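Local coordinates for protein anthranilate synthase component I (Streptococcus pneumoniae serotype 4, PDB 5KCK) that belongs to the chorismate binding enzyme family and occurs here as one of two identical subunits, each built from helices and antiparallel sheets, at residues R217-V222 with N416-V421; D228-L233 with Q251-S256. All coordinates share one frame; numbering follows the deposited sequence.

Contact 1 (R217-V222 with N416-V421); sequences RFSAEV and NQRAYV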
ATOM      1  N   ARG A 217      -8.553   3.122 -33.954  1.00 29.34           N
ATOM      2  CA  ARG A 217      -8.680   4.293 -33.107  1.00 27.37           C
ATOM      3  C   ARG A 217     -10.159   4.577 -32.859  1.00 35.77           C
ATOM      4  O   ARG A 217     -11.017   4.248 -33.685  1.00 29.62           O
ATOM      5  CB  ARG A 217      -7.988   5.491 -33.752  1.00 29.83           C
ATOM      6  CG  ARG A 217      -8.141   6.807 -33.021  1.00 29.92           C
ATOM      7  CD  ARG A 217      -7.264   7.846 -33.678  1.00 28.08           C
ATOM      8  NE  ARG A 217      -5.859   7.495 -33.543  1.00 28.91           N
ATOM      9  CZ  ARG A 217      -4.875   8.045 -34.245  1.00 31.70           C
ATOM     10  NH1 ARG A 217      -5.146   8.976 -35.152  1.00 29.28           N
ATOM     11  NH2 ARG A 217      -3.618   7.666 -34.038  1.00 24.36           N
ATOM     12  N   PHE A 218     -10.448   5.150 -31.690  1.00 27.74           N
ATOM     13  CA  PHE A 218     -11.791   5.573 -31.316  1.00 28.62           C
ATOM     14  C   PHE A 218     -11.682   6.937 -30.659  1.00 33.88           C
ATOM     15  O   PHE A 218     -10.656   7.259 -30.054  1.00 29.87           O
ATOM     16  CB  PHE A 218     -12.468   4.582 -30.353  1.00 33.57           C
ATOM     17  CG  PHE A 218     -12.521   3.171 -30.866  1.00 34.27           C
ATOM     18  CD1 PHE A 218     -11.421   2.329 -30.734  1.00 38.40           C
ATOM     19  CD2 PHE A 218     -13.665   2.688 -31.484  1.00 36.15           C
ATOM     20  CE1 PHE A 218     -11.461   1.028 -31.214  1.00 38.10           C
ATOM     21  CE2 PHE A 218     -13.715   1.391 -31.970  1.00 35.99           C
ATOM     22  CZ  PHE A 218     -12.611   0.558 -31.832  1.00 34.55           C
ATOM     23  N   SER A 219     -12.730   7.748 -30.780  1.00 28.91           N
ATOM     24  CA  SER A 219     -12.674   9.042 -30.116  1.00 32.13           C
ATOM     25  C   SER A 219     -14.071   9.523 -29.747  1.00 29.63           C
ATOM     26  O   SER A 219     -15.073   9.094 -30.316  1.00 30.99           O
ATOM     27  CB  SER A 219     -11.941  10.087 -30.972  1.00 33.68           C
ATOM     28  OG  SER A 219     -12.676  10.446 -32.125  1.00 29.64           O
ATOM     29  N   ALA A 220     -14.114  10.416 -28.757  1.00 31.06           N
ATOM     30  CA  ALA A 220     -15.353  10.995 -28.262  1.00 33.77           C
ATOM     31  C   ALA A 220     -15.138  12.460 -27.911  1.00 35.01           C
ATOM     32  O   ALA A 220     -14.033  12.871 -27.545  1.00 30.65           O
ATOM     33  CB  ALA A 220     -15.868  10.257 -27.021  1.00 37.80           C
ATOM     34  N   GLU A 221     -16.214  13.236 -28.020  1.00 31.45           N
ATOM     35  CA  GLU A 221     -16.225  14.591 -27.482  1.00 31.49           C
ATOM     36  C   GLU A 221     -15.997  14.550 -25.976  1.00 34.04           C
ATOM     37  O   GLU A 221     -16.695  13.830 -25.257  1.00 36.98           O
ATOM     38  CB  GLU A 221     -17.564  15.257 -27.788  1.00 33.39           C
ATOM     39  CG  GLU A 221     -17.891  15.383 -29.258  1.00 47.86           C
ATOM     40  CD  GLU A 221     -19.309  15.868 -29.479  1.00 62.41           C
ATOM     41  OE1 GLU A 221     -20.248  15.111 -29.161  1.00 67.62           O
ATOM     42  OE2 GLU A 221     -19.487  17.012 -29.951  1.00 68.07           O
ATOM     43  N   VAL A 222     -15.018  15.319 -25.491  1.00 34.03           N
ATOM     44  CA  VAL A 222     -14.672  15.245 -24.073  1.00 35.00           C
ATOM     45  C   VAL A 222     -15.842  15.745 -23.242  1.00 41.13           C
ATOM     46  O   VAL A 222     -16.445  16.783 -23.542  1.00 42.64           O
ATOM     47  CB  VAL A 222     -13.390  16.034 -23.755  1.00 36.23           C
ATOM     48  CG1 VAL A 222     -12.210  15.456 -24.502  1.00 39.70           C
ATOM     49  CG2 VAL A 222     -13.551  17.523 -24.071  1.00 44.27           C
ATOM     50  N   ASN A 416      -7.994  18.636 -29.174  1.00 32.57           N
ATOM     51  CA  ASN A 416      -9.024  19.073 -30.120  1.00 33.69           C
ATOM     52  C   ASN A 416     -10.424  18.885 -29.544  1.00 34.15           C
ATOM     53  O   ASN A 416     -11.382  18.638 -30.280  1.00 31.51           O
ATOM     54  CB  ASN A 416      -8.897  18.339 -31.461  1.00 29.88           C
ATOM     55  CG  ASN A 416      -7.464  18.283 -31.964  1.00 34.30           C
ATOM     56  OD1 ASN A 416      -6.766  19.297 -31.999  1.00 37.09           O
ATOM     57  ND2 ASN A 416      -7.013  17.089 -32.346  1.00 30.40           N
ATOM     58  N   GLN A 417     -10.537  18.970 -28.218  1.00 32.96           N
ATOM     59  CA  GLN A 417     -11.789  18.764 -27.490  1.00 34.83           C
ATOM     60  C   GLN A 417     -12.336  17.347 -27.665  1.00 36.09           C
ATOM     61  O   GLN A 417     -13.535  17.111 -27.489  1.00 38.75           O
ATOM     62  CB  GLN A 417     -12.837  19.805 -27.903  1.00 36.99           C
ATOM     63  CG  GLN A 417     -12.319  21.238 -27.902  1.00 47.81           C
ATOM     64  CD  GLN A 417     -12.435  21.899 -26.544  1.00 65.33           C
ATOM     65  OE1 GLN A 417     -11.431  22.229 -25.905  1.00 67.38           O
ATOM     66  NE2 GLN A 417     -13.670  22.111 -26.097  1.00 69.02           N
ATOM     67  N   ARG A 418     -11.471  16.394 -28.003  1.00 28.73           N
ATOM     68  CA  ARG A 418     -11.847  14.996 -28.140  1.00 28.37           C
ATOM     69  C   ARG A 418     -10.930  14.134 -27.280  1.00 31.18           C
ATOM     70  O   ARG A 418      -9.863  14.569 -26.845  1.00 27.60           O
ATOM     71  CB  ARG A 418     -11.779  14.534 -29.604  1.00 28.70           C
ATOM     72  CG  ARG A 418     -12.806  15.190 -30.500  1.00 33.76           C
ATOM     73  CD  ARG A 418     -12.802  14.594 -31.907  1.00 37.24           C
ATOM     74  NE  ARG A 418     -13.392  13.258 -31.964  1.00 30.84           N
ATOM     75  CZ  ARG A 418     -14.694  13.015 -31.901  1.00 34.80           C
ATOM     76  NH1 ARG A 418     -15.548  14.022 -31.764  1.00 32.97           N
ATOM     77  NH2 ARG A 418     -15.144  11.767 -31.967  1.00 34.11           N
ATOM     78  N   ALA A 419     -11.364  12.901 -27.029  1.00 30.79           N
ATOM     79  CA  ALA A 419     -10.575  11.917 -26.299  1.00 30.51           C
ATOM     80  C   ALA A 419     -10.316  10.740 -27.225  1.00 27.98           C
ATOM     81  O   ALA A 419     -11.264  10.128 -27.728  1.00 32.35           O
ATOM     82  CB  ALA A 419     -11.303  11.463 -25.032  1.00 26.02           C
ATOM     83  N   TYR A 420      -9.045  10.416 -27.445  1.00 24.53           N
ATOM     84  CA  TYR A 420      -8.663   9.381 -28.400  1.00 25.00           C
ATOM     85  C   TYR A 420      -8.099   8.172 -27.671  1.00 29.09           C
ATOM     86  O   TYR A 420      -7.193   8.306 -26.840  1.00 28.39           O
ATOM     87  CB  TYR A 420      -7.626   9.895 -29.401  1.00 24.17           C
ATOM     88  CG  TYR A 420      -8.014  11.157 -30.144  1.00 25.27           C
ATOM     89  CD1 TYR A 420      -7.714  12.416 -29.631  1.00 24.96           C
ATOM     90  CD2 TYR A 420      -8.658  11.088 -31.375  1.00 26.14           C
ATOM     91  CE1 TYR A 420      -8.056  13.565 -30.325  1.00 31.46           C
ATOM     92  CE2 TYR A 420      -8.996  12.222 -32.071  1.00 27.12           C
ATOM     93  CZ  TYR A 420      -8.697  13.458 -31.548  1.00 31.95           C
ATOM     94  OH  TYR A 420      -9.049  14.588 -32.254  1.00 37.49           O
ATOM     95  N   VAL A 421      -8.616   6.992 -28.000  1.00 24.18           N
ATOM     96  CA  VAL A 421      -8.023   5.743 -27.541  1.00 28.40           C
ATOM     97  C   VAL A 421      -7.773   4.857 -28.752  1.00 30.48           C
ATOM     98  O   VAL A 421      -8.402   5.011 -29.801  1.00 33.87           O
ATOM     99  CB  VAL A 421      -8.913   5.019 -26.511  1.00 30.72           C
ATOM    100  CG1 VAL A 421      -9.001   5.839 -25.240  1.00 24.44           C
ATOM    101  CG2 VAL A 421     -10.296   4.788 -27.095  1.00 25.60           C
TER

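Contact 2 (D228-L233 with Q251-S256); sequences DFYRNL and QIIGAS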
ATOM      1  N   ASP A 228     -10.046  13.836 -12.986  1.00 25.47           N
ATOM      2  CA  ASP A 228     -10.825  12.872 -12.214  1.00 29.07           C
ATOM      3  C   ASP A 228     -10.812  11.501 -12.870  1.00 32.16           C
ATOM      4  O   ASP A 228     -10.854  10.480 -12.172  1.00 28.32           O
ATOM      5  CB  ASP A 228     -12.265  13.351 -12.023  1.00 27.59           C
ATOM      6  CG  ASP A 228     -12.378  14.478 -11.005  1.00 37.10           C
ATOM      7  OD1 ASP A 228     -11.382  14.758 -10.295  1.00 35.55           O
ATOM      8  OD2 ASP A 228     -13.471  15.075 -10.908  1.00 38.02           O
ATOM      9  N   PHE A 229     -10.755  11.454 -14.203  1.00 33.99           N
ATOM     10  CA  PHE A 229     -10.547  10.177 -14.878  1.00 32.35           C
ATOM     11  C   PHE A 229      -9.229   9.544 -14.441  1.00 31.48           C
ATOM     12  O   PHE A 229      -9.180   8.344 -14.138  1.00 29.39           O
ATOM     13  CB  PHE A 229     -10.589  10.374 -16.393  1.00 31.20           C
ATOM     14  CG  PHE A 229     -10.282   9.126 -17.174  1.00 38.18           C
ATOM     15  CD1 PHE A 229     -11.271   8.191 -17.426  1.00 41.42           C
ATOM     16  CD2 PHE A 229      -9.010   8.895 -17.660  1.00 35.25           C
ATOM     17  CE1 PHE A 229     -10.990   7.043 -18.144  1.00 45.18           C
ATOM     18  CE2 PHE A 229      -8.723   7.747 -18.385  1.00 37.21           C
ATOM     19  CZ  PHE A 229      -9.713   6.824 -18.624  1.00 42.75           C
ATOM     20  N   TYR A 230      -8.156  10.342 -14.369  1.00 28.53           N
ATOM     21  CA  TYR A 230      -6.883   9.814 -13.877  1.00 20.91           C
ATOM     22  C   TYR A 230      -7.014   9.305 -12.447  1.00 32.04           C
ATOM     23  O   TYR A 230      -6.525   8.216 -12.129  1.00 21.42           O
ATOM     24  CB  TYR A 230      -5.778  10.871 -13.968  1.00 20.04           C
ATOM     25  CG  TYR A 230      -4.428  10.335 -13.516  1.00 30.77           C
ATOM     26  CD1 TYR A 230      -3.750   9.387 -14.274  1.00 29.14           C
ATOM     27  CD2 TYR A 230      -3.841  10.756 -12.326  1.00 23.36           C
ATOM     28  CE1 TYR A 230      -2.524   8.873 -13.868  1.00 21.72           C
ATOM     29  CE2 TYR A 230      -2.614  10.246 -11.907  1.00 22.11           C
ATOM     30  CZ  TYR A 230      -1.959   9.305 -12.687  1.00 26.79           C
ATOM     31  OH  TYR A 230      -0.742   8.789 -12.295  1.00 27.78           O
ATOM     32  N   ARG A 231      -7.687  10.070 -11.573  1.00 22.00           N
ATOM     33  CA  ARG A 231      -7.859   9.630 -10.190  1.00 26.96           C
ATOM     34  C   ARG A 231      -8.570   8.287 -10.126  1.00 28.81           C
ATOM     35  O   ARG A 231      -8.234   7.432  -9.296  1.00 26.28           O
ATOM     36  CB  ARG A 231      -8.632  10.679  -9.383  1.00 23.36           C
ATOM     37  CG  ARG A 231      -7.908  12.014  -9.218  1.00 22.71           C
ATOM     38  CD  ARG A 231      -8.840  13.049  -8.573  1.00 23.61           C
ATOM     39  NE  ARG A 231      -9.291  12.598  -7.261  1.00 24.56           N
ATOM     40  CZ  ARG A 231     -10.279  13.156  -6.569  1.00 36.82           C
ATOM     41  NH1 ARG A 231     -10.948  14.194  -7.061  1.00 26.02           N
ATOM     42  NH2 ARG A 231     -10.604  12.660  -5.386  1.00 26.63           N
ATOM     43  N   ASN A 232      -9.551   8.076 -10.999  1.00 28.81           N
ATOM     44  CA  ASN A 232     -10.241   6.794 -10.993  1.00 28.03           C
ATOM     45  C   ASN A 232      -9.389   5.714 -11.643  1.00 32.56           C
ATOM     46  O   ASN A 232      -9.408   4.557 -11.208  1.00 32.85           O
ATOM     47  CB  ASN A 232     -11.588   6.906 -11.702  1.00 29.06           C
ATOM     48  CG  ASN A 232     -12.445   5.669 -11.497  1.00 41.81           C
ATOM     49  OD1 ASN A 232     -12.785   5.317 -10.360  1.00 44.33           O
ATOM     50  ND2 ASN A 232     -12.786   4.994 -12.589  1.00 38.70           N
ATOM     51  N   LEU A 233      -8.625   6.091 -12.670  1.00 23.40           N
ATOM     52  CA  LEU A 233      -7.796   5.130 -13.388  1.00 27.00           C
ATOM     53  C   LEU A 233      -6.758   4.496 -12.470  1.00 29.38           C
ATOM     54  O   LEU A 233      -6.543   3.279 -12.510  1.00 32.08           O
ATOM     55  CB  LEU A 233      -7.112   5.820 -14.571  1.00 23.73           C
ATOM     56  CG  LEU A 233      -6.304   4.907 -15.498  1.00 30.91           C
ATOM     57  CD1 LEU A 233      -7.224   3.910 -16.203  1.00 27.67           C
ATOM     58  CD2 LEU A 233      -5.505   5.720 -16.506  1.00 22.24           C
ATOM     59  N   GLN A 251      -3.401  16.666 -23.420  1.00 24.31           N
ATOM     60  CA  GLN A 251      -3.010  15.873 -22.265  1.00 24.08           C
ATOM     61  C   GLN A 251      -2.881  14.414 -22.674  1.00 24.01           C
ATOM     62  O   GLN A 251      -3.572  13.939 -23.579  1.00 30.55           O
ATOM     63  CB  GLN A 251      -4.017  15.974 -21.093  1.00 25.04           C
ATOM     64  CG  GLN A 251      -4.209  17.363 -20.481  1.00 25.32           C
ATOM     65  CD  GLN A 251      -5.034  18.279 -21.354  1.00 29.30           C
ATOM     66  OE1 GLN A 251      -6.085  17.888 -21.865  1.00 37.15           O
ATOM     67  NE2 GLN A 251      -4.554  19.501 -21.548  1.00 32.78           N
ATOM     68  N   ILE A 252      -2.014  13.703 -21.969  1.00 23.43           N
ATOM     69  CA  ILE A 252      -1.804  12.275 -22.170  1.00 28.75           C
ATOM     70  C   ILE A 252      -2.055  11.589 -20.834  1.00 26.45           C
ATOM     71  O   ILE A 252      -1.459  11.961 -19.813  1.00 23.51           O
ATOM     72  CB  ILE A 252      -0.396  11.988 -22.710  1.00 28.22           C
ATOM     73  CG1 ILE A 252      -0.251  12.579 -24.119  1.00 22.11           C
ATOM     74  CG2 ILE A 252      -0.107  10.491 -22.737  1.00 22.44           C
ATOM     75  CD1 ILE A 252       1.119  12.404 -24.690  1.00 27.60           C
ATOM     76  N   ILE A 253      -2.968  10.622 -20.830  1.00 24.89           N
ATOM     77  CA  ILE A 253      -3.386   9.931 -19.616  1.00 25.62           C
ATOM     78  C   ILE A 253      -3.329   8.438 -19.887  1.00 30.83           C
ATOM     79  O   ILE A 253      -3.973   7.952 -20.825  1.00 26.64           O
ATOM     80  CB  ILE A 253      -4.802  10.334 -19.178  1.00 26.88           C
ATOM     81  CG1 ILE A 253      -4.995  11.847 -19.294  1.00 26.66           C
ATOM     82  CG2 ILE A 253      -5.069   9.852 -17.755  1.00 35.39           C
ATOM     83  CD1 ILE A 253      -6.430  12.317 -19.006  1.00 31.98           C
ATOM     84  N   GLY A 254      -2.587   7.703 -19.066  1.00 25.75           N
ATOM     85  CA  GLY A 254      -2.450   6.295 -19.381  1.00 29.57           C
ATOM     86  C   GLY A 254      -2.065   5.439 -18.201  1.00 33.94           C
ATOM     87  O   GLY A 254      -1.641   5.924 -17.150  1.00 26.05           O
ATOM     88  N   ALA A 255      -2.215   4.129 -18.419  1.00 27.16           N
ATOM     89  CA  ALA A 255      -1.943   3.098 -17.428  1.00 27.70           C
ATOM     90  C   ALA A 255      -1.295   1.897 -18.124  1.00 32.06           C
ATOM     91  O   ALA A 255      -1.782   0.773 -18.077  1.00 33.04           O
ATOM     92  CB  ALA A 255      -3.224   2.687 -16.707  1.00 29.30           C
ATOM     93  N   SER A 256      -0.190   2.143 -18.810  1.00 26.46           N
ATOM     94  CA  SER A 256       0.488   1.074 -19.537  1.00 31.54           C
ATOM     95  C   SER A 256       1.061   0.048 -18.567  1.00 32.06           C
ATOM     96  O   SER A 256       1.797   0.417 -17.647  1.00 34.25           O
ATOM     97  CB  SER A 256       1.610   1.626 -20.399  1.00 25.09           C
ATOM     98  OG  SER A 256       2.331   0.555 -20.981  1.00 30.91           O
TER

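Contact 1 (R217-V222 with N416-V421)
Ser-219 OG is gripped by two nitrogens of Arg-418, with NE at 2.9 Å from OG and NH2 at 2.8 Å. Both bonds end on the same oxygen, which lies within 2° of the guanidinium plane, so the arginine meets the hydroxyl side-on with its NE edge. The CA-CB bond of Arg-418 points away from the other strand, but the bend at chi3 (73°) sets NE toward Ser-219. One face of the guanidinium lies on the backbone of that strand, with Ala-220 C 4.0 Å from the plane and over its centre. His-187 NE2 is a further hydrogen-bond partner of OG, so three nitrogens are bonded to this hydroxyl of a buried residue. On the same face of the sheet, Ser-219 CB approaches the Tyr-420 ring obliquely, 3.5 Å from CD2.

Beneath these side chains runs an antiparallel ladder, with the two strand directions 161° apart. Phe-218 with Val-421 and Ala-220 with Ala-419 are hydrogen-bonded pairs, each joined by two backbone bonds; the shortest runs from Ala-419 N to Ala-220 O at 2.7 Å. Ser-219 with Tyr-420 is the non-hydrogen-bonded pair between them. Past the ladder, Val-222 N reaches Gln-417 O at 3.1 Å. The other face is apolar: Phe-218 CB meets Val-421 CG2 at 3.9 Å, and Val-222 CG1 meets Ala-419 CB at 4.1 Å. Helix 433-446 covers Phe-218 there through Ile-441 and Ala-444. Asn-416 and Gln-417, both with left-handed backbone angles, form the tight turn between strands 411-415 and 418-427. The arrangement is therefore a beta-hairpin whose second strand pairs antiparallel with strand 211-221; both strands belong to the part of the chain assigned to the chorismate binding enzyme family.

Contact 2 (D228-L233 with Q251-S256)
Ile-253 reaches the helix with its CG2 methyl, which touches three side chains at once and gives this residue the largest buried area of the contact. With CG2 anti to the backbone N, the methyl stands 3.8 Å from Tyr-230 CD1, approaching that ring obliquely, and 4.0 Å from Tyr-230 CB. It also meets the Phe-229 ring at its edge, 4.1 Å from CD2. The third neighbour is Leu-233, whose CD2 comes within 4.3 Å of the same methyl.

Leu-233 extends the packing toward the end of the strand. Its CG is anti to the backbone N (chi1 -175°), and CD2 lies 3.8 Å from Ala-255 CB and equally far from Gly-254 C. The leucine thus rests on backbone as well as side-chain carbon. No hydrogen bond crosses between the segments; the contact is made by van der Waals packing, mostly of apolar side chains.

The hydroxyl end of Tyr-230 runs off to one flank of the helix-strand pair, where OH is hydrogen-bonded to Glu-30 OE1 of the second subunit, so the ring that packs on Ile-253 also takes part in the subunit interface. Phe-229 reaches Met-412 of strand 411-415, next to strand 250-254 in the sheet. The axes of helix segment 228-233 and strand segment 251-254 approach to 9.2 Å and run 17° from parallel, a geometry characteristic of alpha/beta packing, here with helix 226-236 lying on one face of an antiparallel sheet.

In the fold
Both contacts are largely buried and serve the same antiparallel sheet, but in different ways. Contact 1 joins two of its strands edge to edge, and backbone hydrogen bonds plus an arginine grip on a buried serine accompany 559 Å² of buried surface. Contact 2 lays a helix over one face, buries 230 Å² and has no hydrogen bond across it. The centre of contact 1 is about 18 Å from the centre of the chain; that of contact 2 is nearer, at about 11 Å. The contacts do not touch, yet helix 226-236 is the next element after strand 211-221. Met-412, on strand 411-415, bridges them, touching Ala-419 and Val-421 of contact 1 and Phe-229 of contact 2.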